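Local coordinates for protein DNA endonuclease I-CvuI (Chlorella vulgaris, PDB 5A77) that probably acts as a LAGLIDADG-family homing endonuclease, cutting double-stranded target DNA with magnesium ions to support homing of its chloroplast intron, at residues B[149-152]-B[153-157]. Sequence-based numbering, arbitrary orientation.
Sequences NVRE and CLKKL
The last two turns of the C-terminal helix 147-156 are tied together by backbone hydrogen bonds and by two i to i+4 side-chain pairs, Val150 with Leu154 on the buried side and Glu152 with Lys156 on the outer side, where Arg151 and Lys155 lie alongside each other as like charges. Along the backbone, Cys153 N donates to Asn149 O at 3.1 Å, Leu154 N to Val150 O at 2.8 Å, Lys155 N to Arg151 O at 2.9 Å and Lys156 N to Glu152 O at 3.1 Å. The N-H...O angle falls from 161° to 140° along these four successive bonds.

On the buried side, Val150 and Leu154 run side by side in the same direction. The valine places CG1 anti to its own backbone N (chi1 170°), which brings this methyl to 3.7 Å from Leu154 CD1. Leu154 also packs on Leu37, in the turn between strands 23-31 and 39-50 of this LAGLIDADG-family protein, and on Val161 of the C-terminal tail. The contact as a whole stays about 8 Å, at its nearest atom, from the bound DNA.

The outer side carries the charged groups. Glu152 bends at chi2, and its carboxylate reaches two cations loosely: OE2 lies 3.7 Å from Lys156 NZ, a long salt bridge, while OE1 makes another long one to Arg151 NH2 from above one guanidinium face, where no N-H points at it. Lys156 NZ adds a weak bond to Glu152 O. Arg151, extended from CG to NE, directs NE to Glu148. Lys155 NZ comes to the guanidinium edge, 2.8 Å from Arg151 NH1; this is a close approach of two donors, not a hydrogen bond, and so short that the lysine end's placement is doubtful. Glu148 and Glu152 probably offset some of the like charge.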
loop_
_atom_site.group_PDB
_atom_site.type_symbol
_atom_site.label_atom_id
_atom_site.label_comp_id
_atom_site.label_asym_id
_atom_site.label_seq_id
_atom_site.Cartn_x
_atom_site.Cartn_y
_atom_site.Cartn_z
ATOM N N ASN B 149 -14.228 29.437 2.497
ATOM C CA ASN B 149 -13.509 30.275 3.451
ATOM C C ASN B 149 -12.612 31.273 2.720
ATOM O O ASN B 149 -12.663 32.480 2.982
ATOM C CB ASN B 149 -12.687 29.422 4.422
ATOM C CG ASN B 149 -13.549 28.474 5.239
ATOM O OD1 ASN B 149 -13.115 27.389 5.620
ATOM N ND2 ASN B 149 -14.783 28.877 5.499
ATOM N N VAL B 150 -11.812 30.761 1.790
ATOM C CA VAL B 150 -10.941 31.596 0.976
ATOM C C VAL B 150 -11.734 32.674 0.229
ATOM O O VAL B 150 -11.404 33.870 0.309
ATOM C CB VAL B 150 -10.146 30.742 -0.027
ATOM C CG1 VAL B 150 -9.425 31.603 -1.033
ATOM C CG2 VAL B 150 -9.159 29.893 0.715
ATOM N N ARG B 151 -12.782 32.258 -0.478
ATOM C CA ARG B 151 -13.538 33.183 -1.307
ATOM C C ARG B 151 -14.103 34.313 -0.451
ATOM O O ARG B 151 -14.056 35.486 -0.839
ATOM C CB ARG B 151 -14.664 32.473 -2.055
ATOM C CG ARG B 151 -16.048 32.977 -1.736
ATOM C CD ARG B 151 -17.089 32.361 -2.641
ATOM N NE ARG B 151 -18.419 32.902 -2.364
ATOM C CZ ARG B 151 -18.840 34.083 -2.805
ATOM N NH1 ARG B 151 -18.019 34.824 -3.532
ATOM N NH2 ARG B 151 -20.065 34.522 -2.526
ATOM N N GLU B 152 -14.591 33.981 0.734
ATOM C CA GLU B 152 -15.278 34.991 1.510
ATOM C C GLU B 152 -14.322 35.990 2.142
ATOM O O GLU B 152 -14.627 37.179 2.208
ATOM C CB GLU B 152 -16.182 34.315 2.552
ATOM C CG GLU B 152 -17.275 35.246 3.054
ATOM C CD GLU B 152 -18.404 35.528 2.039
ATOM O OE1 GLU B 152 -18.385 35.040 0.877
ATOM O OE2 GLU B 152 -19.313 36.289 2.432
ATOM N N CYS B 153 -13.167 35.507 2.578
ATOM C CA CYS B 153 -12.156 36.353 3.195
ATOM C C CYS B 153 -11.435 37.167 2.116
ATOM O O CYS B 153 -10.966 38.276 2.362
ATOM C CB CYS B 153 -11.161 35.502 3.984
ATOM S SG CYS B 153 -9.600 36.283 4.422
ATOM N N LEU B 154 -11.374 36.617 0.907
ATOM C CA LEU B 154 -10.902 37.353 -0.257
ATOM C C LEU B 154 -11.844 38.515 -0.505
ATOM O O LEU B 154 -11.411 39.631 -0.825
ATOM C CB LEU B 154 -10.848 36.460 -1.495
ATOM C CG LEU B 154 -9.649 35.531 -1.666
ATOM C CD1 LEU B 154 -9.765 34.708 -2.947
ATOM C CD2 LEU B 154 -8.335 36.305 -1.632
ATOM N N LYS B 155 -13.139 38.235 -0.367
ATOM C CA LYS B 155 -14.175 39.243 -0.519
ATOM C C LYS B 155 -13.944 40.398 0.447
ATOM O O LYS B 155 -14.097 41.557 0.073
ATOM C CB LYS B 155 -15.555 38.615 -0.293
ATOM C CG LYS B 155 -16.580 38.945 -1.351
ATOM C CD LYS B 155 -17.056 37.702 -2.096
ATOM C CE LYS B 155 -18.452 37.954 -2.665
ATOM N NZ LYS B 155 -18.652 37.452 -4.057
ATOM N N LYS B 156 -13.565 40.070 1.683
ATOM C CA LYS B 156 -13.346 41.075 2.727
ATOM C C LYS B 156 -11.985 41.768 2.660
ATOM O O LYS B 156 -11.761 42.741 3.370
ATOM C CB LYS B 156 -13.511 40.463 4.122
ATOM C CG LYS B 156 -14.640 39.473 4.218
ATOM C CD LYS B 156 -14.894 38.999 5.646
ATOM C CE LYS B 156 -16.381 38.750 5.849
ATOM N NZ LYS B 156 -16.960 38.086 4.640
ATOM N N LEU B 157 -11.074 41.278 1.825
ATOM C CA LEU B 157 -9.805 41.977 1.638
ATOM C C LEU B 157 -9.982 43.041 0.580
ATOM O O LEU B 157 -9.068 43.826 0.320
ATOM C CB LEU B 157 -8.692 41.010 1.254
ATOM C CG LEU B 157 -8.251 40.204 2.473
ATOM C CD1 LEU B 157 -7.371 39.024 2.082
ATOM C CD2 LEU B 157 -7.548 41.120 3.471
#